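Local coordinates for signal transduction histidine kinase, LytS (Clostridium beijerinckii, PDB 5XSJ), which is a sensor histidine kinase that probably transfers phosphate from ATP to a histidine in a two-component signalling system, this all-helical fragment being its N-terminal part, at residues N53-A58 with D85-S90; D81-S86 with A118-A123. All blocks are in the same frame, centred on the assembly; numbering follows the deposited sequence.

Both contacts lie in the middle of an antiparallel four-helix bundle, about 5 Å between contact centre and chain centre, and both are buried. Helix 73-99 serves in each: contact 1 joins it to helix 45-67, contact 2 to helix 104-133, and its two segments overlap at D85-S86. The contact centres are about 9 Å apart, and L84 and Y87 bridge the gap by packing on A58 and A118. No hydrogen bond crosses between the segments of either contact. Contact 1 sets one valine against a tyrosine edge and an isoleucine; contact 2 mixes a threonine methyl, a thiol, a leucine and Y120, with more of its residues within reach of the chain of another protein.

Contact 1 (N53-A58 with D85-S90)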
loop_
_atom_site.group_PDB
_atom_site.type_symbol
_atom_site.label_atom_id
_atom_site.label_comp_id
_atom_site.label_asym_id
_atom_site.label_seq_id
_atom_site.Cartn_x
_atom_site.Cartn_y
_atom_site.Cartn_z
ATOM N N ASN B 53 0.379 -19.598 -21.029
ATOM C CA ASN B 53 0.604 -19.077 -22.377
ATOM C C ASN B 53 1.006 -17.608 -22.379
ATOM O O ASN B 53 1.929 -17.200 -23.091
ATOM C CB ASN B 53 -0.652 -19.257 -23.238
ATOM C CG ASN B 53 -0.916 -20.726 -23.611
ATOM O OD1 ASN B 53 -0.149 -21.624 -23.264
ATOM N ND2 ASN B 53 -2.021 -20.966 -24.301
ATOM N N GLU B 54 0.304 -16.797 -21.598
ATOM C CA GLU B 54 0.617 -15.380 -21.569
ATOM C C GLU B 54 2.005 -15.098 -20.978
ATOM O O GLU B 54 2.702 -14.233 -21.503
ATOM C CB GLU B 54 -0.471 -14.614 -20.813
ATOM C CG GLU B 54 -1.829 -14.653 -21.518
ATOM C CD GLU B 54 -1.865 -13.799 -22.781
ATOM O OE1 GLU B 54 -1.196 -12.745 -22.843
ATOM O OE2 GLU B 54 -2.566 -14.174 -23.731
ATOM N N VAL B 55 2.455 -15.814 -19.939
ATOM C CA VAL B 55 3.835 -15.530 -19.491
ATOM C C VAL B 55 4.891 -16.029 -20.447
ATOM O O VAL B 55 5.972 -15.460 -20.501
ATOM C CB VAL B 55 4.242 -16.104 -18.100
ATOM C CG1 VAL B 55 3.826 -15.194 -17.037
ATOM C CG2 VAL B 55 3.754 -17.495 -17.837
ATOM N N ILE B 56 4.596 -17.096 -21.182
ATOM C CA ILE B 56 5.533 -17.574 -22.196
ATOM C C ILE B 56 5.761 -16.476 -23.199
ATOM O O ILE B 56 6.894 -16.194 -23.588
ATOM C CB ILE B 56 5.014 -18.851 -22.917
ATOM C CG1 ILE B 56 5.187 -20.071 -22.015
ATOM C CG2 ILE B 56 5.764 -19.080 -24.211
ATOM C CD1 ILE B 56 4.295 -21.248 -22.405
ATOM N N LEU B 57 4.677 -15.817 -23.590
ATOM C CA LEU B 57 4.754 -14.788 -24.608
ATOM C C LEU B 57 5.460 -13.535 -24.080
ATOM O O LEU B 57 6.241 -12.905 -24.799
ATOM C CB LEU B 57 3.352 -14.444 -25.123
ATOM C CG LEU B 57 2.610 -15.538 -25.908
ATOM C CD1 LEU B 57 1.128 -15.204 -26.037
ATOM C CD2 LEU B 57 3.238 -15.744 -27.286
ATOM N N ALA B 58 5.173 -13.152 -22.838
ATOM C CA ALA B 58 5.863 -11.997 -22.241
ATOM C C ALA B 58 7.374 -12.251 -22.147
ATOM O O ALA B 58 8.188 -11.402 -22.492
ATOM C CB ALA B 58 5.279 -11.684 -20.859
ATOM N N ASP B 85 10.790 -13.344 -14.112
ATOM C CA ASP B 85 11.187 -14.648 -13.582
ATOM C C ASP B 85 10.713 -14.807 -12.131
ATOM O O ASP B 85 10.309 -15.905 -11.729
ATOM C CB ASP B 85 12.708 -14.850 -13.650
ATOM C CG ASP B 85 13.235 -14.997 -15.079
ATOM O OD1 ASP B 85 12.455 -15.299 -16.009
ATOM O OD2 ASP B 85 14.455 -14.813 -15.267
ATOM N N SER B 86 10.759 -13.721 -11.349
ATOM C CA SER B 86 10.289 -13.777 -9.957
ATOM C C SER B 86 8.788 -14.013 -9.885
ATOM O O SER B 86 8.297 -14.736 -9.034
ATOM C CB SER B 86 10.628 -12.488 -9.200
ATOM O OG SER B 86 12.022 -12.346 -9.009
ATOM N N TYR B 87 8.061 -13.357 -10.768
ATOM C CA TYR B 87 6.632 -13.580 -10.889
ATOM C C TYR B 87 6.335 -15.020 -11.267
ATOM O O TYR B 87 5.434 -15.644 -10.725
ATOM C CB TYR B 87 6.052 -12.644 -11.940
ATOM C CG TYR B 87 4.689 -13.060 -12.407
ATOM C CD1 TYR B 87 3.577 -12.859 -11.600
ATOM C CD2 TYR B 87 4.498 -13.639 -13.666
ATOM C CE1 TYR B 87 2.298 -13.227 -12.019
ATOM C CE2 TYR B 87 3.215 -14.017 -14.093
ATOM C CZ TYR B 87 2.115 -13.801 -13.268
ATOM O OH TYR B 87 0.835 -14.167 -13.677
ATOM N N ILE B 88 7.099 -15.539 -12.226
ATOM C CA ILE B 88 6.927 -16.921 -12.659
ATOM C C ILE B 88 7.137 -17.867 -11.481
ATOM O O ILE B 88 6.358 -18.799 -11.268
ATOM C CB ILE B 88 7.887 -17.246 -13.823
ATOM C CG1 ILE B 88 7.432 -16.465 -15.064
ATOM C CG2 ILE B 88 7.909 -18.742 -14.110
ATOM C CD1 ILE B 88 8.439 -16.405 -16.186
ATOM N N GLU B 89 8.148 -17.579 -10.670
ATOM C CA GLU B 89 8.471 -18.437 -9.540
ATOM C C GLU B 89 7.402 -18.350 -8.450
ATOM O O GLU B 89 7.004 -19.370 -7.895
ATOM C CB GLU B 89 9.844 -18.064 -8.982
ATOM C CG GLU B 89 10.360 -18.981 -7.905
ATOM C CD GLU B 89 11.558 -18.388 -7.175
ATOM O OE1 GLU B 89 12.081 -19.050 -6.255
ATOM O OE2 GLU B 89 11.966 -17.244 -7.505
ATOM N N SER B 90 6.939 -17.137 -8.145
ATOM C CA SER B 90 5.910 -16.945 -7.123
ATOM C C SER B 90 4.571 -17.528 -7.535
ATOM O O SER B 90 3.859 -18.116 -6.714
ATOM C CB SER B 90 5.728 -15.457 -6.806
ATOM O OG SER B 90 6.906 -14.916 -6.240
#
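V55 is the centrepiece here: its CG1 methyl meets both Y87 and I88, and it has more surface buried by the contact than those two together. The methyl comes in at the edge of the Y87 ring, in the ring plane. The modelled distance from V55 CG1 to Y87 CE2, 3.2 Å, is doubtfully short for two carbons. The same V55 CG1 lies 3.8 Å from Y87 CD2, beside one flank of the ring and not over a face. Y87 presents that flank because its CG is anti to the backbone N (chi1 164°), swinging the ring out from its own helix. I88 adds a second apolar contact, its CG1 4.3 Å from V55 CG1, and has about as much surface buried as Y87. The backbones stay well apart, V55 CA being 7.6 Å from I88 CA, and the side chains bridge the gap.

No hydrogen bond crosses between N53-A58 and D85-S90. The polar end of Y87 is held elsewhere: its OH hydrogen-bonds to S32 OG, and V55 also touches S32, so helix 15-42 closes over this side. I117 of helix 104-133 packs against Y87 as well. The contact thus joins helices 45-67 and 73-99, neighbours in sequence, while Y87 reaches the bundle's other two helices.

Contact 2 (D81-S86 with A118-A123); sequences DNTLDS and ASYCDA
T83 CG2 and C121 SG meet at 3.8 Å, methyl against sulfur, at the point where helices 73-99 and 104-133 come nearest within these segments. The T83 and C121 CA atoms are 6.5 Å apart there. The short segments run nearly antiparallel, at 161°, with their axes 9.1 Å apart, which places the two helices side by side in the four-helix bundle.

Across the contact T83 uses its methyl. CG2 stands anti to the backbone N and points across to the other helix, where it also touches Y120 CB at 3.8 Å. The T83 and Y120 side chains cross at about a right angle, and the methyl lies close to the plane of the tyrosine ring, so T83 meets the ring at its edge and not over a face.

From helix 104-133, C121 reaches toward T83 and L84. Its SG is anti to the carbonyl carbon (chi1 -68°), which carries the sulfur there. It lies 3.8 Å from L84 N and 4.2 Å from L84 CD1, meeting both the backbone and a branch of the leucine. A58 and I62 link L84 to helix 45-67, and V29, which both L84 and C121 touch, links them to helix 15-42.

Within the pair of segments the chemistry is van der Waals contact between methyl, methylene and sulfur, with the C121 sulfur also beside the L84 N. No hydrogen bond crosses; the contact is apolar packing, consistent with small side chains (T83, C121) at the closest CA pair. Both hydroxyls find their partners outside these two segments: T83 OG1 bonds to D79 O of its own helix, Y120 OH to an acidic side chain on the chain of another protein.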
loop_
_atom_site.group_PDB
_atom_site.type_symbol
_atom_site.label_atom_id
_atom_site.label_comp_id
_atom_site.label_asym_id
_atom_site.label_seq_id
_atom_site.Cartn_x
_atom_site.Cartn_y
_atom_site.Cartn_z
ATOM N N ASP B 81 13.101 -8.408 -17.048
ATOM C CA ASP B 81 13.265 -9.840 -17.321
ATOM C C ASP B 81 13.415 -10.646 -16.036
ATOM O O ASP B 81 12.755 -11.668 -15.839
ATOM C CB ASP B 81 14.480 -10.052 -18.226
ATOM C CG ASP B 81 14.506 -11.443 -18.872
ATOM O OD1 ASP B 81 13.436 -12.077 -19.023
ATOM O OD2 ASP B 81 15.613 -11.897 -19.234
ATOM N N ASN B 82 14.289 -10.181 -15.150
ATOM C CA ASN B 82 14.437 -10.818 -13.847
ATOM C C ASN B 82 13.180 -10.748 -12.996
ATOM O O ASN B 82 12.837 -11.692 -12.312
ATOM C CB ASN B 82 15.602 -10.194 -13.103
ATOM C CG ASN B 82 16.913 -10.675 -13.628
ATOM O OD1 ASN B 82 17.022 -11.830 -14.045
ATOM N ND2 ASN B 82 17.913 -9.806 -13.643
ATOM N N THR B 83 12.480 -9.627 -13.052
ATOM C CA THR B 83 11.278 -9.466 -12.251
ATOM C C THR B 83 10.194 -10.414 -12.758
ATOM O O THR B 83 9.441 -10.983 -11.970
ATOM C CB THR B 83 10.794 -7.993 -12.277
ATOM O OG1 THR B 83 11.858 -7.154 -11.820
ATOM C CG2 THR B 83 9.581 -7.779 -11.397
ATOM N N LEU B 84 10.119 -10.603 -14.073
ATOM C CA LEU B 84 9.178 -11.580 -14.619
ATOM C C LEU B 84 9.506 -12.985 -14.128
ATOM O O LEU B 84 8.602 -13.737 -13.754
ATOM C CB LEU B 84 9.172 -11.554 -16.150
ATOM C CG LEU B 84 8.054 -12.428 -16.750
ATOM C CD1 LEU B 84 6.688 -11.818 -16.454
ATOM C CD2 LEU B 84 8.224 -12.636 -18.251
ATOM N N ASP B 85 10.790 -13.344 -14.112
ATOM C CA ASP B 85 11.187 -14.648 -13.582
ATOM C C ASP B 85 10.713 -14.807 -12.131
ATOM O O ASP B 85 10.309 -15.905 -11.729
ATOM C CB ASP B 85 12.708 -14.850 -13.650
ATOM C CG ASP B 85 13.235 -14.997 -15.079
ATOM O OD1 ASP B 85 12.455 -15.299 -16.009
ATOM O OD2 ASP B 85 14.455 -14.813 -15.267
ATOM N N SER B 86 10.759 -13.721 -11.349
ATOM C CA SER B 86 10.289 -13.777 -9.957
ATOM C C SER B 86 8.788 -14.013 -9.885
ATOM O O SER B 86 8.297 -14.736 -9.034
ATOM C CB SER B 86 10.628 -12.488 -9.200
ATOM O OG SER B 86 12.022 -12.346 -9.009
ATOM N N ALA B 118 3.868 -8.714 -10.391
ATOM C CA ALA B 118 3.272 -8.390 -11.685
ATOM C C ALA B 118 3.140 -6.871 -11.822
ATOM O O ALA B 118 3.387 -6.317 -12.892
ATOM C CB ALA B 118 1.920 -9.088 -11.849
ATOM N N SER B 119 2.811 -6.186 -10.727
ATOM C CA SER B 119 2.687 -4.727 -10.786
ATOM C C SER B 119 4.032 -4.074 -11.024
ATOM O O SER B 119 4.098 -3.076 -11.724
ATOM C CB SER B 119 2.043 -4.158 -9.516
ATOM O OG SER B 119 2.961 -4.130 -8.431
ATOM N N TYR B 120 5.116 -4.626 -10.476
ATOM C CA TYR B 120 6.442 -4.076 -10.798
ATOM C C TYR B 120 6.708 -4.180 -12.300
ATOM O O TYR B 120 7.243 -3.245 -12.898
ATOM C CB TYR B 120 7.568 -4.795 -10.048
ATOM C CG TYR B 120 7.403 -4.870 -8.547
ATOM C CD1 TYR B 120 6.692 -3.900 -7.842
ATOM C CD2 TYR B 120 7.956 -5.929 -7.834
ATOM C CE1 TYR B 120 6.539 -3.992 -6.467
ATOM C CE2 TYR B 120 7.824 -6.019 -6.473
ATOM C CZ TYR B 120 7.113 -5.063 -5.791
ATOM O OH TYR B 120 6.994 -5.187 -4.436
ATOM N N CYS B 121 6.344 -5.323 -12.902
ATOM C CA CYS B 121 6.511 -5.520 -14.348
ATOM C C CYS B 121 5.782 -4.419 -15.148
ATOM O O CYS B 121 6.332 -3.854 -16.086
ATOM C CB CYS B 121 6.018 -6.923 -14.769
ATOM S SG CYS B 121 7.046 -8.297 -14.150
ATOM N N ASP B 122 4.555 -4.102 -14.756
ATOM C CA ASP B 122 3.816 -3.003 -15.377
ATOM C C ASP B 122 4.546 -1.681 -15.367
ATOM O O ASP B 122 4.494 -0.946 -16.354
ATOM C CB ASP B 122 2.466 -2.808 -14.698
ATOM C CG ASP B 122 1.458 -3.810 -15.158
ATOM O OD1 ASP B 122 1.763 -4.522 -16.144
ATOM O OD2 ASP B 122 0.374 -3.895 -14.542
ATOM N N ALA B 123 5.220 -1.368 -14.262
ATOM C CA ALA B 123 5.948 -0.103 -14.168
ATOM C C ALA B 123 7.194 -0.099 -15.056
ATOM O O ALA B 123 7.501 0.918 -15.686
ATOM C CB ALA B 123 6.329 0.206 -12.711
#